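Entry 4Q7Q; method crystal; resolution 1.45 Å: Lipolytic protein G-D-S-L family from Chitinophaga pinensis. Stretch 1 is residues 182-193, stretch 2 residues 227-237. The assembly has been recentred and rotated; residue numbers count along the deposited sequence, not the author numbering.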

ATOM      1  N   PRO A 182       2.278  10.550  11.099  1.00 25.62           N
ATOM      2  CA  PRO A 182       2.428  12.009  11.004  1.00 26.22           C
ATOM      3  C   PRO A 182       3.338  12.486   9.861  1.00 26.81           C
ATOM      4  O   PRO A 182       3.246  13.651   9.462  1.00 27.31           O
ATOM      5  CB  PRO A 182       3.009  12.399  12.372  1.00 26.85           C
ATOM      6  CG  PRO A 182       3.583  11.134  12.927  1.00 27.15           C
ATOM      7  CD  PRO A 182       2.734  10.024  12.395  1.00 25.77           C
ATOM      8  N   LEU A 183       4.186  11.606   9.333  1.00 27.74           N
ATOM      9  CA  LEU A 183       5.071  11.984   8.234  1.00 28.23           C
ATOM     10  C   LEU A 183       4.488  11.690   6.850  1.00 26.64           C
ATOM     11  O   LEU A 183       4.985  12.199   5.844  1.00 27.54           O
ATOM     12  CB  LEU A 183       6.430  11.291   8.372  1.00 29.19           C
ATOM     13  CG  LEU A 183       7.242  11.616   9.622  1.00 29.00           C
ATOM     14  CD1 LEU A 183       8.569  10.872   9.604  1.00 29.75           C
ATOM     15  CD2 LEU A 183       7.472  13.114   9.735  1.00 28.65           C
ATOM     16  N   LEU A 184       3.442  10.873   6.801  1.00 23.43           N
ATOM     17  CA  LEU A 184       2.918  10.394   5.524  1.00 21.64           C
ATOM     18  C   LEU A 184       1.673  11.161   5.073  1.00 23.72           C
ATOM     19  O   LEU A 184       0.584  10.609   4.963  1.00 23.00           O
ATOM     20  CB  LEU A 184       2.673   8.879   5.593  1.00 20.17           C
ATOM     21  CG  LEU A 184       3.923   8.052   5.920  1.00 20.14           C
ATOM     22  CD1 LEU A 184       3.613   6.559   5.947  1.00 21.02           C
ATOM     23  CD2 LEU A 184       5.041   8.358   4.925  1.00 19.62           C
ATOM     24  N   THR A 185       1.852  12.448   4.800  1.00 25.19           N
ATOM     25  CA  THR A 185       0.732  13.328   4.482  1.00 25.86           C
ATOM     26  C   THR A 185       0.572  13.585   2.985  1.00 24.77           C
ATOM     27  O   THR A 185       1.534  13.482   2.225  1.00 25.43           O
ATOM     28  CB  THR A 185       0.893  14.666   5.200  1.00 28.63           C
ATOM     29  OG1 THR A 185       2.168  15.223   4.864  1.00 31.11           O
ATOM     30  CG2 THR A 185       0.829  14.452   6.701  1.00 29.05           C
ATOM     31  N   LEU A 186      -0.650  13.913   2.566  1.00 24.75           N
ATOM     32  CA  LEU A 186      -0.930  14.195   1.157  1.00 26.33           C
ATOM     33  C   LEU A 186      -0.020  15.248   0.538  1.00 27.50           C
ATOM     34  O   LEU A 186       0.411  15.110  -0.611  1.00 28.05           O
ATOM     35  CB  LEU A 186      -2.381  14.625   0.969  1.00 25.61           C
ATOM     36  CG  LEU A 186      -3.394  13.492   0.892  1.00 25.11           C
ATOM     37  CD1 LEU A 186      -4.797  14.070   0.767  1.00 25.84           C
ATOM     38  CD2 LEU A 186      -3.063  12.584  -0.276  1.00 24.73           C
ATOM     39  N   ARG A 187       0.262  16.305   1.296  1.00 27.22           N
ATOM     40  CA  ARG A 187       1.069  17.401   0.787  1.00 29.42           C
ATOM     41  C   ARG A 187       2.494  16.952   0.468  1.00 27.44           C
ATOM     42  O   ARG A 187       3.205  17.618  -0.285  1.00 30.58           O
ATOM     43  CB  ARG A 187       1.087  18.569   1.783  1.00 31.65           C
ATOM     44  CG  ARG A 187       1.908  18.312   3.044  1.00 35.29           C
ATOM     45  CD  ARG A 187       1.753  19.442   4.064  1.00 39.20           C
ATOM     46  NE  ARG A 187       0.497  19.326   4.802  1.00 43.05           N
ATOM     47  CZ  ARG A 187       0.369  18.709   5.974  1.00 44.88           C
ATOM     48  NH1 ARG A 187       1.427  18.161   6.560  1.00 45.35           N
ATOM     49  NH2 ARG A 187      -0.817  18.647   6.567  1.00 46.20           N
ATOM     50  N   ASN A 188       2.907  15.821   1.033  1.00 24.04           N
ATOM     51  CA  ASN A 188       4.269  15.337   0.843  1.00 23.67           C
ATOM     52  C   ASN A 188       4.384  14.170  -0.117  1.00 22.44           C
ATOM     53  O   ASN A 188       5.456  13.600  -0.261  1.00 21.84           O
ATOM     54  CB  ASN A 188       4.904  14.971   2.185  1.00 26.75           C
ATOM     55  CG  ASN A 188       5.379  16.183   2.941  1.00 31.38           C
ATOM     56  OD1 ASN A 188       5.870  17.138   2.345  1.00 33.80           O
ATOM     57  ND2 ASN A 188       5.229  16.159   4.258  1.00 33.78           N
HETATM   58  N   MSE A 189       3.288  13.802  -0.771  1.00 21.08           N
HETATM   59  CA  MSE A 189       3.339  12.690  -1.716  1.00 20.39           C
HETATM   60  C   MSE A 189       4.176  13.024  -2.949  1.00 20.20           C
HETATM   61  O   MSE A 189       5.047  12.249  -3.337  1.00 20.36           O
HETATM   62  CB  MSE A 189       1.930  12.253  -2.111  1.00 21.69           C
HETATM   63  CG  MSE A 189       1.138  11.703  -0.943  1.00 23.66           C
HETATM   64 SE   MSE A 189       1.912  10.039  -0.300  0.78 27.22          SE
HETATM   65  CE  MSE A 189       1.282  10.066   1.553  1.00 25.66           C
ATOM     66  N   VAL A 190       3.914  14.181  -3.557  1.00 21.76           N
ATOM     67  CA  VAL A 190       4.673  14.632  -4.725  1.00 22.91           C
ATOM     68  C   VAL A 190       4.937  16.129  -4.613  1.00 22.98           C
ATOM     69  O   VAL A 190       4.162  16.843  -3.982  1.00 26.40           O
ATOM     70  CB  VAL A 190       3.922  14.350  -6.054  1.00 24.14           C
ATOM     71  CG1 VAL A 190       3.810  12.851  -6.315  1.00 23.44           C
ATOM     72  CG2 VAL A 190       2.538  15.018  -6.046  1.00 26.40           C
ATOM     73  N   LYS A 191       6.036  16.603  -5.200  1.00 22.33           N
ATOM     74  CA  LYS A 191       6.383  18.026  -5.125  1.00 22.30           C
ATOM     75  C   LYS A 191       5.476  18.896  -5.998  1.00 21.87           C
ATOM     76  O   LYS A 191       5.150  20.030  -5.639  1.00 23.49           O
ATOM     77  CB  LYS A 191       7.842  18.256  -5.540  1.00 24.33           C
ATOM     78  CG  LYS A 191       8.878  17.538  -4.690  1.00 27.43           C
ATOM     79  CD  LYS A 191       8.948  18.117  -3.295  1.00 29.53           C
ATOM     80  CE  LYS A 191      10.104  17.515  -2.506  1.00 31.26           C
ATOM     81  NZ  LYS A 191      11.426  17.897  -3.074  1.00 33.35           N
ATOM     82  N   PHE A 192       5.092  18.367  -7.154  1.00 20.80           N
ATOM     83  CA  PHE A 192       4.244  19.100  -8.088  1.00 19.38           C
ATOM     84  C   PHE A 192       3.754  18.158  -9.167  1.00 18.15           C
ATOM     85  O   PHE A 192       4.252  17.037  -9.299  1.00 19.49           O
ATOM     86  CB  PHE A 192       4.999  20.270  -8.739  1.00 21.64           C
ATOM     87  CG  PHE A 192       6.213  19.851  -9.531  1.00 22.93           C
ATOM     88  CD1 PHE A 192       7.461  19.783  -8.927  1.00 22.98           C
ATOM     89  CD2 PHE A 192       6.101  19.511 -10.874  1.00 24.58           C
ATOM     90  CE1 PHE A 192       8.577  19.396  -9.649  1.00 24.32           C
ATOM     91  CE2 PHE A 192       7.213  19.120 -11.601  1.00 25.37           C
ATOM     92  CZ  PHE A 192       8.453  19.062 -10.982  1.00 25.52           C
ATOM     93  N   LYS A 193       2.766  18.628  -9.919  1.00 17.60           N
ATOM     94  CA  LYS A 193       2.309  17.965 -11.124  1.00 18.76           C
ATOM     95  C   LYS A 193       2.628  18.926 -12.267  1.00 19.27           C
ATOM     96  O   LYS A 193       2.278  20.098 -12.206  1.00 19.46           O
ATOM     97  CB  LYS A 193       0.805  17.721 -11.027  1.00 22.84           C
ATOM     98  CG  LYS A 193       0.315  16.371 -11.528  1.00 24.93           C
ATOM     99  CD  LYS A 193      -1.180  16.238 -11.261  1.00 25.14           C
ATOM    100  CE  LYS A 193      -1.787  14.985 -11.863  1.00 27.62           C
ATOM    101  NZ  LYS A 193      -3.267  15.004 -11.673  1.00 28.11           N
ATOM    102  N   PRO A 227      11.319  13.456 -12.496  1.00 29.95           N
ATOM    103  CA  PRO A 227      12.122  13.126 -11.311  1.00 30.20           C
ATOM    104  C   PRO A 227      12.064  14.166 -10.187  1.00 28.59           C
ATOM    105  O   PRO A 227      12.011  13.782  -9.018  1.00 28.65           O
ATOM    106  CB  PRO A 227      13.539  13.040 -11.875  1.00 31.39           C
ATOM    107  CG  PRO A 227      13.333  12.535 -13.260  1.00 32.17           C
ATOM    108  CD  PRO A 227      12.056  13.180 -13.744  1.00 31.97           C
ATOM    109  N   ALA A 228      12.056  15.448 -10.538  1.00 28.26           N
ATOM    110  CA  ALA A 228      12.034  16.522  -9.547  1.00 26.96           C
ATOM    111  C   ALA A 228      10.766  16.518  -8.690  1.00 26.59           C
ATOM    112  O   ALA A 228      10.714  17.174  -7.650  1.00 29.31           O
ATOM    113  CB  ALA A 228      12.204  17.871 -10.231  1.00 26.74           C
ATOM    114  N   ALA A 229       9.745  15.788  -9.127  1.00 24.87           N
ATOM    115  CA  ALA A 229       8.467  15.763  -8.416  1.00 23.28           C
ATOM    116  C   ALA A 229       8.431  14.738  -7.283  1.00 22.46           C
ATOM    117  O   ALA A 229       7.514  14.749  -6.467  1.00 22.70           O
ATOM    118  CB  ALA A 229       7.314  15.519  -9.394  1.00 25.30           C
ATOM    119  N   VAL A 230       9.428  13.861  -7.233  1.00 22.41           N
ATOM    120  CA  VAL A 230       9.439  12.780  -6.248  1.00 23.12           C
ATOM    121  C   VAL A 230       9.502  13.327  -4.822  1.00 21.01           C
ATOM    122  O   VAL A 230      10.302  14.198  -4.517  1.00 22.81           O
ATOM    123  CB  VAL A 230      10.615  11.811  -6.489  1.00 24.06           C
ATOM    124  CG1 VAL A 230      10.682  10.755  -5.397  1.00 24.46           C
ATOM    125  CG2 VAL A 230      10.483  11.154  -7.856  1.00 25.75           C
ATOM    126  N   ASN A 231       8.636  12.834  -3.948  1.00 19.54           N
ATOM    127  CA  ASN A 231       8.772  13.135  -2.527  1.00 18.58           C
ATOM    128  C   ASN A 231       8.594  11.844  -1.720  1.00 18.79           C
ATOM    129  O   ASN A 231       9.527  11.050  -1.633  1.00 20.64           O
ATOM    130  CB  ASN A 231       7.814  14.243  -2.091  1.00 19.98           C
ATOM    131  CG  ASN A 231       8.177  14.826  -0.736  1.00 22.40           C
ATOM    132  OD1 ASN A 231       8.892  14.207   0.047  1.00 24.30           O
ATOM    133  ND2 ASN A 231       7.687  16.029  -0.456  1.00 24.10           N
ATOM    134  N   LEU A 232       7.419  11.620  -1.140  1.00 17.86           N
ATOM    135  CA  LEU A 232       7.157  10.343  -0.477  1.00 16.99           C
ATOM    136  C   LEU A 232       6.810   9.243  -1.471  1.00 16.69           C
ATOM    137  O   LEU A 232       6.925   8.058  -1.148  1.00 16.98           O
ATOM    138  CB  LEU A 232       6.028  10.468   0.542  1.00 18.12           C
ATOM    139  CG  LEU A 232       6.312  11.288   1.794  1.00 21.07           C
ATOM    140  CD1 LEU A 232       5.049  11.337   2.633  1.00 22.56           C
ATOM    141  CD2 LEU A 232       7.466  10.666   2.568  1.00 22.16           C
ATOM    142  N   THR A 233       6.340   9.649  -2.650  1.00 17.17           N
ATOM    143  CA  THR A 233       6.040   8.744  -3.758  1.00 17.05           C
ATOM    144  C   THR A 233       6.722   9.252  -5.021  1.00 17.31           C
ATOM    145  O   THR A 233       7.159  10.407  -5.079  1.00 18.46           O
ATOM    146  CB  THR A 233       4.524   8.660  -4.065  1.00 16.48           C
ATOM    147  OG1 THR A 233       4.062   9.903  -4.628  1.00 16.95           O
ATOM    148  CG2 THR A 233       3.729   8.296  -2.814  1.00 17.46           C
ATOM    149  N   TYR A 234       6.803   8.398  -6.038  1.00 17.36           N
ATOM    150  CA  TYR A 234       7.374   8.812  -7.318  1.00 17.55           C
ATOM    151  C   TYR A 234       6.286   9.029  -8.374  1.00 17.94           C
ATOM    152  O   TYR A 234       6.566   9.528  -9.463  1.00 19.93           O
ATOM    153  CB  TYR A 234       8.453   7.824  -7.810  1.00 18.06           C
ATOM    154  CG  TYR A 234       7.931   6.428  -8.096  1.00 17.67           C
ATOM    155  CD1 TYR A 234       7.322   6.124  -9.318  1.00 18.09           C
ATOM    156  CD2 TYR A 234       8.028   5.420  -7.147  1.00 18.17           C
ATOM    157  CE1 TYR A 234       6.820   4.854  -9.580  1.00 18.41           C
ATOM    158  CE2 TYR A 234       7.536   4.148  -7.407  1.00 19.17           C
ATOM    159  CZ  TYR A 234       6.933   3.874  -8.626  1.00 18.37           C
ATOM    160  OH  TYR A 234       6.434   2.611  -8.878  1.00 18.52           O
ATOM    161  N   ASP A 235       5.045   8.675  -8.042  1.00 17.11           N
ATOM    162  CA  ASP A 235       3.945   8.753  -9.004  1.00 17.18           C
ATOM    163  C   ASP A 235       2.603   9.087  -8.349  1.00 16.19           C
ATOM    164  O   ASP A 235       1.552   8.900  -8.958  1.00 16.75           O
ATOM    165  CB  ASP A 235       3.817   7.437  -9.785  1.00 16.39           C
ATOM    166  CG  ASP A 235       3.479   6.254  -8.890  1.00 16.30           C
ATOM    167  OD1 ASP A 235       3.232   6.465  -7.678  1.00 16.31           O
ATOM    168  OD2 ASP A 235       3.449   5.113  -9.402  1.00 16.15           O
ATOM    169  N   GLY A 236       2.641   9.559  -7.108  1.00 16.89           N
ATOM    170  CA  GLY A 236       1.420   9.880  -6.389  1.00 16.15           C
ATOM    171  C   GLY A 236       1.000   8.798  -5.415  1.00 15.15           C
ATOM    172  O   GLY A 236       0.319   9.074  -4.423  1.00 17.94           O
ATOM    173  N   LEU A 237       1.416   7.565  -5.691  1.00 15.08           N
ATOM    174  CA  LEU A 237       0.890   6.396  -4.989  1.00 15.00           C
ATOM    175  C   LEU A 237       1.984   5.492  -4.420  1.00 15.12           C
ATOM    176  O   LEU A 237       1.951   5.130  -3.241  1.00 15.52           O
ATOM    177  CB  LEU A 237      -0.004   5.599  -5.940  1.00 16.28           C
ATOM    178  CG  LEU A 237      -0.483   4.192  -5.545  1.00 17.62           C
ATOM    179  CD1 LEU A 237      -1.317   4.192  -4.268  1.00 16.80           C
ATOM    180  CD2 LEU A 237      -1.265   3.564  -6.688  1.00 17.51           C
TER
HETATM  181  O   HOH W   1       5.562  17.622  -1.447  1.00 26.46           O

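Two irregular segments can bind each other tightly without forming a sheet, provided that a few backbone groups meet in register and the side chains fill what lies around them. Residues 182-193 and 227-237 of this lipolytic protein illustrate the principle. Each includes a short 3-10 segment, at 186-188 and 227-229, and the rest examined here is largely loop. The chains run antiparallel where they meet: the CA atoms of Met-189 and Leu-232 lie 4.6 Å apart, and those of Lys-191 and Ala-229 4.5 Å.

Three backbone-to-backbone hydrogen bonds tie them together. Leu-232 N donates to Asn-188 O at 2.9 Å, Thr-233 N to Met-189 O at 3.0 Å, and Lys-191 N to Ala-229 O at 2.7 Å, the last nearly straight at 172°. Ala-229 O also receives a CA-H...O contact from Val-190 CA at 3.3 Å, so one carbonyl engages two successive residues of the facing chain.

Side chains extend this framework. Thr-233 OG1 donates to Met-189 O at 2.9 Å, giving that carbonyl a second donor from the same residue, and accepts a hydrogen bond from Gly-236 N, also at 2.9 Å. The hydroxyl thereby links the contact to the turn that follows. There Gly-236 has phi/psi of 100/-26, where a CB would be jammed against the preceding carbonyl oxygen; its bare backbone lies beside Val-190, with N 3.6 Å from Val-190 CG1.

Leu-232 is the main apolar plug. Its CB points toward the first stretch, and its CD1 reaches Leu-184 CD2 at 3.8 Å and the methyl CE of selenomethionine Met-189 at 4.1 Å. The selenium of Met-189 in turn packs against Thr-233, with SE 3.6 Å from CG2. These contacts remove nonpolar surface from solvent next to the hydrogen-bonded backbone.

Farther along, Phe-192 receives the two alanines. The CB of Ala-229 sits 4.0 Å from the ring centroid and only 10° off its normal, a CH-pi contact over the face, while Ala-228 CB lies 4.0 Å from Phe-192 CE1. Both alanine methyl groups thus lie against the ring. Packing has a polar cost, however: Phe-192 O, 3.4 Å from Ala-229 CB, is buried by the contact without a polar partner.

A water completes the join, donating to Arg-187 O at 2.6 Å and Val-190 O at 3.0 Å while accepting from Asn-231 ND2 at 2.8 Å. It thus connects an amide side chain to two carbonyls across the interface.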